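Local coordinates for PmbA-related protein (PDB 1VL4) that is of unproven function but is probably a metallopeptidase of the PmbA/TldD type, at residues 105-110 and 300-305; 133-138 and 152-157; 258-263 and 316-321; 351-354 and 360-363; 390-393 and 398-401. All coordinates share one frame; numbering follows the deposited sequence.

Contact 1: residues 105-110 and 300-305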
# COMPACT_ATOMS: atom_id res chain seq x y z
N TYR A 105 -25.20 -4.10 -14.89
CA TYR A 105 -25.36 -3.62 -16.26
C TYR A 105 -24.33 -2.59 -16.71
O TYR A 105 -23.53 -2.07 -15.92
CB TYR A 105 -26.80 -3.13 -16.49
CG TYR A 105 -27.20 -2.04 -15.58
CD1 TYR A 105 -27.56 -2.31 -14.27
CD2 TYR A 105 -27.22 -0.72 -16.03
CE1 TYR A 105 -27.93 -1.29 -13.42
CE2 TYR A 105 -27.59 0.31 -15.21
CZ TYR A 105 -27.95 0.03 -13.89
OH TYR A 105 -28.32 1.08 -13.08
N PHE A 106 -24.30 -2.41 -18.02
CA PHE A 106 -23.45 -1.42 -18.66
C PHE A 106 -24.28 -0.18 -19.01
O PHE A 106 -25.49 -0.27 -19.22
CB PHE A 106 -22.87 -1.95 -19.96
CG PHE A 106 -21.88 -3.09 -19.81
CD1 PHE A 106 -21.20 -3.34 -18.60
CD2 PHE A 106 -21.58 -3.89 -20.92
CE1 PHE A 106 -20.24 -4.40 -18.51
CE2 PHE A 106 -20.64 -4.96 -20.83
CZ PHE A 106 -19.98 -5.21 -19.61
N PHE A 107 -23.57 0.93 -19.12
CA PHE A 107 -24.10 2.20 -19.53
C PHE A 107 -24.08 2.33 -21.05
O PHE A 107 -23.10 2.00 -21.73
CB PHE A 107 -23.30 3.33 -18.88
CG PHE A 107 -24.01 4.65 -18.87
CD1 PHE A 107 -25.18 4.80 -18.15
CD2 PHE A 107 -23.51 5.74 -19.55
CE1 PHE A 107 -25.83 6.03 -18.10
CE2 PHE A 107 -24.19 6.97 -19.52
CZ PHE A 107 -25.34 7.11 -18.79
N GLU A 108 -25.19 2.83 -21.59
CA GLU A 108 -25.36 3.01 -23.02
C GLU A 108 -24.72 4.27 -23.56
O GLU A 108 -24.49 5.22 -22.84
CB GLU A 108 -26.87 3.06 -23.33
CG GLU A 108 -27.57 1.77 -23.09
CD GLU A 108 -29.04 1.86 -23.41
OE1 GLU A 108 -29.79 2.41 -22.56
OE2 GLU A 108 -29.44 1.41 -24.52
N GLY A 109 -24.44 4.29 -24.85
CA GLY A 109 -23.92 5.46 -25.53
C GLY A 109 -24.97 6.54 -25.66
O GLY A 109 -26.14 6.31 -25.33
N GLY A 110 -24.55 7.72 -26.09
CA GLY A 110 -25.47 8.80 -26.47
C GLY A 110 -25.67 9.95 -25.50
O GLY A 110 -26.35 10.91 -25.85
N GLU A 300 -17.57 3.69 -15.06
CA GLU A 300 -18.70 2.99 -15.73
C GLU A 300 -19.11 3.78 -16.97
O GLU A 300 -19.97 3.37 -17.72
CB GLU A 300 -19.90 2.78 -14.76
CG GLU A 300 -19.46 2.10 -13.46
CD GLU A 300 -20.57 1.80 -12.45
OE1 GLU A 300 -21.41 2.67 -12.18
OE2 GLU A 300 -20.56 0.70 -11.86
N GLY A 301 -18.42 4.88 -17.25
CA GLY A 301 -18.72 5.73 -18.39
C GLY A 301 -19.88 6.69 -18.18
O GLY A 301 -20.37 7.30 -19.13
N VAL A 302 -20.28 6.90 -16.93
CA VAL A 302 -21.42 7.75 -16.65
C VAL A 302 -20.91 9.18 -16.53
O VAL A 302 -19.88 9.42 -15.87
CB VAL A 302 -22.18 7.27 -15.36
CG1 VAL A 302 -23.29 8.25 -14.91
CG2 VAL A 302 -22.70 5.87 -15.51
N PRO A 303 -21.60 10.14 -17.17
CA PRO A 303 -21.13 11.52 -16.98
C PRO A 303 -21.07 11.92 -15.50
O PRO A 303 -22.03 11.68 -14.72
CB PRO A 303 -22.16 12.37 -17.71
CG PRO A 303 -22.88 11.45 -18.59
CD PRO A 303 -22.78 10.10 -18.04
N THR A 304 -19.96 12.52 -15.13
CA THR A 304 -19.83 13.12 -13.81
C THR A 304 -20.76 14.35 -13.73
O THR A 304 -21.05 15.02 -14.74
CB THR A 304 -18.38 13.48 -13.53
OG1 THR A 304 -17.85 14.29 -14.59
CG2 THR A 304 -17.53 12.27 -13.39
N THR A 305 -21.29 14.59 -12.54
CA THR A 305 -22.28 15.61 -12.27
C THR A 305 -21.84 16.47 -11.08
O THR A 305 -21.10 16.03 -10.19
CB THR A 305 -23.68 15.00 -11.98
OG1 THR A 305 -23.64 14.20 -10.80
CG2 THR A 305 -24.17 14.15 -13.13
O HOH W 1 -20.78 0.91 -18.25

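Contact 2: residues 133-138 and 152-157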
# COMPACT_ATOMS: atom_id res chain seq x y z
N ASP A 133 15.57 21.27 -11.72
CA ASP A 133 15.86 22.64 -11.26
C ASP A 133 14.71 23.19 -10.39
O ASP A 133 14.96 23.87 -9.39
CB ASP A 133 16.19 23.58 -12.43
CG ASP A 133 17.61 23.37 -13.01
OD1 ASP A 133 18.50 22.78 -12.35
OD2 ASP A 133 17.86 23.80 -14.15
N MET A 134 13.47 22.85 -10.72
CA MET A 134 12.33 23.14 -9.84
C MET A 134 12.46 22.57 -8.40
O MET A 134 12.21 23.27 -7.41
CB MET A 134 11.01 22.68 -10.47
CG MET A 134 10.63 23.49 -11.68
SD MET A 134 9.07 22.97 -12.50
CE MET A 134 7.95 23.71 -11.40
N ALA A 135 12.81 21.29 -8.31
CA ALA A 135 13.02 20.62 -7.03
C ALA A 135 14.19 21.24 -6.26
O ALA A 135 14.05 21.54 -5.07
CB ALA A 135 13.21 19.13 -7.26
N LYS A 136 15.33 21.44 -6.91
CA LYS A 136 16.48 22.12 -6.30
C LYS A 136 16.20 23.54 -5.83
O LYS A 136 16.72 23.99 -4.80
CB LYS A 136 17.70 22.11 -7.25
CG LYS A 136 18.18 20.74 -7.67
CD LYS A 136 19.34 20.84 -8.65
CE LYS A 136 20.07 19.50 -8.83
NZ LYS A 136 20.81 19.42 -10.14
N LYS A 137 15.38 24.27 -6.56
CA LYS A 137 15.00 25.58 -6.17
C LYS A 137 14.10 25.51 -4.92
O LYS A 137 14.26 26.32 -4.02
CB LYS A 137 14.28 26.28 -7.31
CG LYS A 137 13.95 27.73 -7.03
CD LYS A 137 15.22 28.62 -7.02
CE LYS A 137 14.99 29.93 -6.27
NZ LYS A 137 16.25 30.70 -6.06
N ALA A 138 13.19 24.54 -4.86
CA ALA A 138 12.38 24.38 -3.66
C ALA A 138 13.26 24.05 -2.42
O ALA A 138 13.05 24.61 -1.32
CB ALA A 138 11.33 23.35 -3.87
N PRO A 152 14.20 17.38 4.82
CA PRO A 152 14.35 15.94 4.63
C PRO A 152 13.79 15.46 3.30
O PRO A 152 14.23 14.45 2.77
CB PRO A 152 13.51 15.37 5.78
CG PRO A 152 13.29 16.54 6.74
CD PRO A 152 13.25 17.72 5.89
N THR A 153 12.81 16.19 2.77
CA THR A 153 12.17 15.82 1.56
C THR A 153 11.81 17.02 0.70
O THR A 153 11.29 18.00 1.17
CB THR A 153 10.92 14.94 1.84
OG1 THR A 153 11.33 13.72 2.44
CG2 THR A 153 10.19 14.58 0.57
N VAL A 154 12.10 16.88 -0.60
CA VAL A 154 11.42 17.64 -1.65
C VAL A 154 10.99 16.61 -2.69
O VAL A 154 11.77 15.73 -3.10
CB VAL A 154 12.33 18.70 -2.30
CG1 VAL A 154 11.70 19.29 -3.53
CG2 VAL A 154 12.69 19.78 -1.32
N MET A 155 9.75 16.70 -3.08
CA MET A 155 9.23 15.81 -4.09
C MET A 155 8.51 16.53 -5.24
O MET A 155 7.63 17.36 -5.04
CB MET A 155 8.34 14.77 -3.45
CG MET A 155 8.09 13.53 -4.31
SD MET A 155 6.69 12.61 -3.64
CE MET A 155 7.35 12.51 -1.93
N TYR A 156 8.88 16.12 -6.45
CA TYR A 156 8.27 16.56 -7.70
C TYR A 156 7.57 15.36 -8.36
O TYR A 156 8.14 14.26 -8.45
CB TYR A 156 9.39 17.12 -8.64
CG TYR A 156 8.87 17.42 -10.06
CD1 TYR A 156 8.79 16.41 -11.04
CD2 TYR A 156 8.40 18.70 -10.39
CE1 TYR A 156 8.27 16.66 -12.30
CE2 TYR A 156 7.92 18.96 -11.65
CZ TYR A 156 7.84 17.93 -12.61
OH TYR A 156 7.31 18.20 -13.86
N LYS A 157 6.40 15.59 -8.92
CA LYS A 157 5.79 14.63 -9.78
C LYS A 157 4.96 15.24 -10.91
O LYS A 157 4.26 16.22 -10.69
CB LYS A 157 4.88 13.68 -8.97
CG LYS A 157 4.38 12.53 -9.84
CD LYS A 157 3.79 11.37 -9.05
CE LYS A 157 3.36 10.25 -9.98
NZ LYS A 157 2.68 9.15 -9.21

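Contact 3: residues 258-263 and 316-321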
# COMPACT_ATOMS: atom_id res chain seq x y z
N GLU A 258 -23.39 2.57 -1.43
CA GLU A 258 -23.03 1.17 -1.20
C GLU A 258 -22.74 0.94 0.28
O GLU A 258 -23.25 -0.02 0.87
CB GLU A 258 -21.82 0.84 -2.05
CG GLU A 258 -21.32 -0.57 -1.93
CD GLU A 258 -20.15 -0.89 -2.84
OE1 GLU A 258 -19.84 -0.10 -3.80
OE2 GLU A 258 -19.54 -1.98 -2.59
N ASN A 259 -21.93 1.81 0.88
CA ASN A 259 -21.64 1.73 2.34
C ASN A 259 -22.89 1.95 3.15
O ASN A 259 -23.08 1.33 4.20
CB ASN A 259 -20.58 2.76 2.76
CG ASN A 259 -19.19 2.34 2.35
OD1 ASN A 259 -18.93 1.18 2.11
ND2 ASN A 259 -18.29 3.29 2.26
N VAL A 260 -23.77 2.83 2.66
CA VAL A 260 -25.06 3.02 3.32
C VAL A 260 -25.90 1.76 3.30
O VAL A 260 -26.38 1.34 4.34
CB VAL A 260 -25.84 4.17 2.70
CG1 VAL A 260 -27.24 4.23 3.29
CG2 VAL A 260 -25.10 5.51 2.94
N GLN A 261 -26.07 1.17 2.11
CA GLN A 261 -26.79 -0.12 1.94
C GLN A 261 -26.24 -1.21 2.86
O GLN A 261 -26.99 -1.97 3.42
CB GLN A 261 -26.73 -0.62 0.49
CG GLN A 261 -27.62 0.19 -0.49
CD GLN A 261 -27.37 -0.12 -2.02
OE1 GLN A 261 -26.57 -0.99 -2.38
NE2 GLN A 261 -28.11 0.58 -2.88
N LYS A 262 -24.91 -1.27 2.99
CA LYS A 262 -24.25 -2.30 3.80
C LYS A 262 -24.24 -2.07 5.31
O LYS A 262 -23.60 -2.81 6.04
CB LYS A 262 -22.79 -2.45 3.35
CG LYS A 262 -22.60 -2.92 1.91
CD LYS A 262 -21.22 -3.53 1.77
CE LYS A 262 -20.57 -3.18 0.44
NZ LYS A 262 -19.19 -3.75 0.33
N ASN A 263 -24.92 -1.03 5.78
CA ASN A 263 -24.85 -0.64 7.20
C ASN A 263 -23.44 -0.27 7.66
O ASN A 263 -23.08 -0.50 8.81
CB ASN A 263 -25.43 -1.73 8.12
CG ASN A 263 -26.93 -1.71 8.17
OD1 ASN A 263 -27.55 -0.66 8.03
ND2 ASN A 263 -27.54 -2.88 8.40
N LYS A 316 -28.49 16.00 1.08
CA LYS A 316 -29.32 15.99 -0.11
C LYS A 316 -29.28 14.70 -0.85
O LYS A 316 -30.26 14.36 -1.45
CB LYS A 316 -28.92 17.09 -1.11
CG LYS A 316 -28.81 18.47 -0.48
CD LYS A 316 -30.10 18.90 0.23
CE LYS A 316 -31.22 19.13 -0.76
NZ LYS A 316 -32.33 19.92 -0.17
N THR A 317 -28.13 14.02 -0.91
CA THR A 317 -28.04 12.77 -1.71
C THR A 317 -26.87 11.98 -1.25
O THR A 317 -25.92 12.56 -0.73
CB THR A 317 -27.84 13.07 -3.25
OG1 THR A 317 -27.79 11.85 -4.02
CG2 THR A 317 -26.55 13.86 -3.50
N PHE A 318 -26.90 10.67 -1.50
CA PHE A 318 -25.66 9.88 -1.49
C PHE A 318 -25.09 9.85 -2.91
O PHE A 318 -25.74 10.26 -3.87
CB PHE A 318 -25.93 8.47 -0.98
CG PHE A 318 -26.45 8.43 0.41
CD1 PHE A 318 -25.70 8.96 1.47
CD2 PHE A 318 -27.71 7.89 0.69
CE1 PHE A 318 -26.19 8.94 2.77
CE2 PHE A 318 -28.20 7.88 2.01
CZ PHE A 318 -27.44 8.39 3.03
N LEU A 319 -23.88 9.37 -3.01
CA LEU A 319 -23.22 9.11 -4.26
C LEU A 319 -23.45 7.64 -4.68
O LEU A 319 -23.47 6.74 -3.85
CB LEU A 319 -21.72 9.43 -4.14
CG LEU A 319 -21.43 10.89 -3.72
CD1 LEU A 319 -19.96 11.16 -3.75
CD2 LEU A 319 -22.15 11.89 -4.59
N HIS A 320 -23.62 7.43 -5.98
CA HIS A 320 -24.02 6.16 -6.55
C HIS A 320 -23.09 5.65 -7.66
O HIS A 320 -22.35 6.40 -8.30
CB HIS A 320 -25.42 6.29 -7.15
CG HIS A 320 -26.50 6.45 -6.12
ND1 HIS A 320 -27.10 5.38 -5.50
CD2 HIS A 320 -27.08 7.56 -5.60
CE1 HIS A 320 -28.02 5.82 -4.66
NE2 HIS A 320 -28.03 7.14 -4.70
N ASN A 321 -23.18 4.33 -7.85
CA ASN A 321 -22.77 3.65 -9.06
C ASN A 321 -24.03 3.11 -9.74
O ASN A 321 -25.14 3.36 -9.26
CB ASN A 321 -21.70 2.60 -8.78
CG ASN A 321 -22.13 1.51 -7.81
OD1 ASN A 321 -23.32 1.22 -7.61
ND2 ASN A 321 -21.13 0.84 -7.23
O HOH W 2 -21.78 -1.13 -5.53

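Contact 4: residues 351-354 and 360-363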
# COMPACT_ATOMS: atom_id res chain seq x y z
N GLY A 351 -17.05 30.67 2.76
CA GLY A 351 -17.78 31.86 3.12
C GLY A 351 -16.91 33.06 2.81
O GLY A 351 -16.09 33.00 1.92
N GLU A 352 -17.06 34.12 3.60
CA GLU A 352 -16.50 35.43 3.24
C GLU A 352 -15.33 35.89 4.09
O GLU A 352 -14.70 36.90 3.79
CB GLU A 352 -17.62 36.48 3.24
CG GLU A 352 -18.75 36.12 2.27
CD GLU A 352 -19.90 37.12 2.24
OE1 GLU A 352 -20.18 37.77 3.28
OE2 GLU A 352 -20.52 37.25 1.16
N LYS A 353 -15.01 35.17 5.16
CA LYS A 353 -13.96 35.64 6.07
C LYS A 353 -12.57 35.12 5.67
O LYS A 353 -12.39 33.97 5.33
CB LYS A 353 -14.27 35.21 7.50
CG LYS A 353 -15.58 35.77 8.12
CD LYS A 353 -15.56 37.24 8.25
CE LYS A 353 -16.57 37.77 9.32
NZ LYS A 353 -17.94 37.23 9.13
N SER A 354 -11.56 35.98 5.75
CA SER A 354 -10.20 35.52 5.57
C SER A 354 -9.78 34.75 6.82
O SER A 354 -10.47 34.78 7.85
CB SER A 354 -9.27 36.70 5.39
OG SER A 354 -9.24 37.44 6.58
N LYS A 360 -9.57 36.56 14.43
CA LYS A 360 -10.15 37.67 15.15
C LYS A 360 -11.50 37.25 15.72
O LYS A 360 -11.78 37.47 16.91
CB LYS A 360 -10.30 38.88 14.23
CG LYS A 360 -9.23 39.99 14.34
CD LYS A 360 -7.81 39.46 14.40
CE LYS A 360 -6.84 40.55 14.83
NZ LYS A 360 -7.10 41.05 16.22
N GLU A 361 -12.35 36.64 14.89
CA GLU A 361 -13.67 36.19 15.39
C GLU A 361 -13.56 35.15 16.50
O GLU A 361 -14.31 35.20 17.46
CB GLU A 361 -14.51 35.59 14.28
CG GLU A 361 -14.91 36.54 13.18
CD GLU A 361 -16.17 37.27 13.50
OE1 GLU A 361 -16.61 37.22 14.67
OE2 GLU A 361 -16.72 37.91 12.57
N MET A 362 -12.67 34.16 16.33
CA MET A 362 -12.47 33.17 17.37
C MET A 362 -11.96 33.80 18.67
O MET A 362 -12.40 33.43 19.76
CB MET A 362 -11.46 32.11 16.93
CG MET A 362 -11.22 31.05 18.04
SD MET A 362 -10.21 29.66 17.52
CE MET A 362 -8.62 30.49 17.31
N ASP A 363 -10.99 34.71 18.52
CA ASP A 363 -10.38 35.50 19.57
C ASP A 363 -9.51 34.73 20.57
O ASP A 363 -8.45 35.21 20.98
CB ASP A 363 -11.45 36.30 20.33
CG ASP A 363 -10.85 37.13 21.46
OD1 ASP A 363 -10.11 38.08 21.14
OD2 ASP A 363 -11.08 36.82 22.65

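Contact 5: residues 390-393 and 398-401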
# COMPACT_ATOMS: atom_id res chain seq x y z
N LYS A 390 -1.01 19.33 14.87
CA LYS A 390 -0.11 20.49 15.04
C LYS A 390 -0.97 21.75 14.99
O LYS A 390 -1.93 21.81 14.23
CB LYS A 390 0.87 20.56 13.86
CG LYS A 390 2.09 19.61 13.93
CD LYS A 390 2.77 19.57 12.55
CE LYS A 390 4.25 19.27 12.65
NZ LYS A 390 4.55 17.83 12.97
N GLY A 391 -0.59 22.75 15.76
CA GLY A 391 -1.30 24.02 15.75
C GLY A 391 -0.68 25.05 16.69
O GLY A 391 0.50 24.95 17.06
N TYR A 392 -1.51 26.03 17.07
CA TYR A 392 -1.10 27.24 17.76
C TYR A 392 -2.16 27.60 18.80
O TYR A 392 -3.32 27.21 18.65
CB TYR A 392 -0.99 28.39 16.74
CG TYR A 392 0.01 28.10 15.65
CD1 TYR A 392 -0.34 27.28 14.58
CD2 TYR A 392 1.33 28.56 15.73
CE1 TYR A 392 0.59 26.94 13.61
CE2 TYR A 392 2.28 28.23 14.72
CZ TYR A 392 1.89 27.42 13.67
OH TYR A 392 2.76 27.06 12.65
N TRP A 393 -1.75 28.37 19.81
CA TRP A 393 -2.64 29.00 20.78
C TRP A 393 -2.88 30.45 20.31
O TRP A 393 -1.94 31.14 19.88
CB TRP A 393 -2.04 28.99 22.19
CG TRP A 393 -2.94 29.65 23.18
CD1 TRP A 393 -2.76 30.85 23.80
CD2 TRP A 393 -4.22 29.16 23.62
NE1 TRP A 393 -3.83 31.13 24.62
CE2 TRP A 393 -4.75 30.12 24.49
CE3 TRP A 393 -4.97 28.02 23.34
CZ2 TRP A 393 -5.99 29.94 25.12
CZ3 TRP A 393 -6.19 27.86 23.95
CH2 TRP A 393 -6.69 28.80 24.82
N GLU A 398 -4.85 36.82 17.97
CA GLU A 398 -3.49 36.70 17.43
C GLU A 398 -2.84 35.40 17.88
O GLU A 398 -2.96 35.01 19.05
CB GLU A 398 -2.64 37.87 17.96
CG GLU A 398 -3.01 39.21 17.28
CD GLU A 398 -2.35 40.41 17.93
OE1 GLU A 398 -1.25 40.25 18.53
OE2 GLU A 398 -2.94 41.52 17.83
N ILE A 399 -2.10 34.76 16.99
CA ILE A 399 -1.36 33.55 17.37
C ILE A 399 -0.34 33.95 18.43
O ILE A 399 0.41 34.91 18.26
CB ILE A 399 -0.70 32.87 16.14
CG1 ILE A 399 -1.79 32.27 15.22
CG2 ILE A 399 0.30 31.80 16.55
CD1 ILE A 399 -1.33 32.06 13.83
N ALA A 400 -0.37 33.27 19.57
CA ALA A 400 0.56 33.54 20.62
C ALA A 400 1.78 32.61 20.51
O ALA A 400 2.91 33.07 20.59
CB ALA A 400 -0.10 33.38 21.98
N HIS A 401 1.54 31.32 20.34
CA HIS A 401 2.63 30.33 20.33
C HIS A 401 2.16 28.99 19.81
O HIS A 401 0.99 28.67 19.90
CB HIS A 401 3.26 30.15 21.72
CG HIS A 401 2.30 29.72 22.79
ND1 HIS A 401 1.87 28.42 22.94
CD2 HIS A 401 1.72 30.42 23.79
CE1 HIS A 401 1.05 28.34 23.97
NE2 HIS A 401 0.94 29.54 24.51

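Contact 1: residues 105-110 and 300-305
The Phe107 ring takes the methyl CG2 of Val302 over one face, displaced from the centre toward the rim. Val302 CG2 stands 3.9 Å from the centroid of the Phe107 ring and 16° off its normal, a CH-pi contact in which the two side chains meet at about a right angle. Obliquely placed round the same ring are the carbonyl O of Gly301, 3.5 Å from Phe107 CD2, the ring carbon CD of Pro303, 3.7 Å from Phe107 CE2, and Glu300 O, which lies 3.5 Å from Phe107 CB. With CG anti to the backbone N (chi1 -161°), the phenyl group leans across three consecutive residues, Gly301, Val302 and Pro303. Gly301 has positive phi, and its carbonyl O is also hydrogen-bonded to the hydroxyl of Tyr113, which touches Pro303 as well.

A water joins the two backbones, accepting from Phe107 N at 2.9 Å and donating to Glu300 O at 2.6 Å. Glu300 OE1 accepts from Leu322 N at the start of helix 322-328, and the Leu322 side chain touches both Phe107 and Val302.

Two loops far apart in sequence are thus joined, one following helix 84-93 and the other preceding strand 307-311. The chemistry is that of an apolar ring settled on a loop in which Gly301 O is held by Tyr113 OH and Val302 N by Asp298 OD1: dispersion and CH-pi contact supply the direct attraction, and the water links Phe107 N to Glu300 O, which do not bond directly.

Contact 2: residues 133-138 and 152-157
Apolar contacts between methyl groups dominate, and Val154 is their centre. Its CG1, anti to the backbone N (chi1 170°), is carried toward the helix, where it lies 4.0 Å from Ala135 CB and 4.1 Å from Ala138 CB. Two small residues about one turn apart thus receive a single branch of the valine. The same CG1 comes still closer to the helix backbone, 3.6 Å from Ala135 O, so the methyl rests against the main chain as much as against side chains.

The arrangement is a helix laid on one face of an antiparallel sheet: 133-138, part of helix 128-143, runs nearly opposite in direction to 152-157 of strand 148-167, with an angle of 151° and an axis separation of 8.3 Å. Strand 148-167 sits between strands 32-48 and 172-188, and Leu45 of the former also touches Ala135 and Tyr156.

Sulfur-aromatic contact makes up the second kind. Met134 SD approaches the Tyr156 ring obliquely, 4.3 Å from CE2 and 5.5 Å from the centroid, a Met-aromatic pair. Polar bonding serves the ring's far end, where Tyr156 OH is hydrogen-bonded to Asp158 OD2, while Phe123 and Leu126 add apolar contacts to the tyrosine.

Contact 3: residues 258-263 and 316-321
Val260 and Phe318 form the tight part of this contact, where the end of the short helix 257-261 meets the loop leading into helix 322-328. The helix closes in a Schellman motif, with Asn263 at positive phi, its N bonded to Val260 O and Leu264 N bonded to Asn259 O. Just before that ending, Val260 sets CG2 over the middle of the Phe318 ring, 3.6 Å from the centroid and 13° off the normal, a nearly axial CH-pi contact. Val260 CG1 reaches toward the rim, 4.0 Å from Phe318 CE2. The two side chains come from opposite directions, and Leu271 and Ala257 add cover to the phenylalanine.

The other end is looser and wet. Glu258 extends its chain from a CG anti to the backbone N (chi1 180°) toward Asn321, yet the carboxylate and amide planes are turned 39° apart and Glu258 OE1 and Asn321 ND2 stay 3.8 Å apart. A water bridges them, accepting from Asn321 ND2 and donating only weakly to Glu258 OE1. Asn321 is the N-cap of helix 322-328, its OD1 accepting from Thr324 N. The other carboxylate oxygen, Glu258 OE2, forms a salt bridge with Lys262 NZ at 3.4 Å.

Contact 4: residues 351-354 and 360-363
Lys353 and Glu361 carry this contact between them, each burying a modest patch of roughly equal size against the other. Lysine and glutamate approach at about a right angle, and the carboxylate meets the end of the lysine chain at its last carbon before its nitrogen: Glu361 OE2 lies 3.3 Å from Lys353 CE but 3.7 Å from Lys353 NZ. The ion pair is therefore long, and the ammonium group is not directed squarely at the oxygen.

Bends in both chains account for this. Lys353 turns at chi2 (-63°) and again at chi4 (-51°), folding what could be an extended arm into a compact one; Glu361 bends once, at chi2 (-87°), bringing its carboxylate round toward the lysine. The attraction is probably chiefly electrostatic and, at the protein surface, probably weakened by solvent.

The pair links the loop entering helix 355-362 with that helix's last turn. Ser354 caps the N-terminus of helix 355-362 through its side chain, and Ser354 N is in turn bonded to Glu357 OE1, consistent with a capping box. Beyond the other end, Asp363 leaves helical geometry with positive phi and shares a backbone bond with Gly397, in the turn between strands 384-395 and 398-404. Inward, Met362 packs on Pro236 and Leu238 of strand 233-239, so the helix lies against the sheet while the long ion pair lies at the surface.

Contact 5: residues 390-393 and 398-401
Trp393 satisfies both of its backbone polar groups across the contact. Its N donates to His401 O at 2.8 Å, and its O accepts from Ala400 N at 2.7 Å. Longer CA-H...O approaches add to each acceptor: Tyr392 CA to His401 O, and Ile399 CA to Trp393 O.

Because Ala400 and His401 both stand opposite Trp393, this is a classic beta bulge in the hairpin of strands 384-395 and 398-404, where the short segments are turned by 106°. Gly391 continues the ladder by bonding to Val403.

On the face that bears Trp393 and His401, the two side chains lie side by side. Trp393 CB rests over the His401 imidazole, 3.9 Å from its centroid; with His401 CG between the backbone N and the carbonyl carbon (chi1 58°), the imidazole is brought under Trp393 CB. The rings themselves are near parallel but slid apart, with planes at 27°; Tyr235 meets the indole at a steep angle. Tyr392 CD2 lies 3.5 Å from Ile399 CG2, and the Tyr392 OH is hydrogen-bonded to Ser223 OG.

How the contacts relate
Contacts 1 and 3 form one neighbourhood, with centres about 18 Å apart and direct packing of Glu300 OE1 on Asn321 CB at 3.4 Å; their segments alternate along the chain, and both border the start of helix 322-328. Contacts 4 and 5 make a second, centres about 15 Å apart and nearest atoms about 4 Å, where helix 355-362 ends beside the hairpin turn. Contact 2, in the long antiparallel sheet, approaches contact 5 to about 11 Å between nearest atoms, yet lies about 40 Å, centre to centre, from contacts 1 and 3, across the chain's centre. None of the five includes a bound metal or ligand.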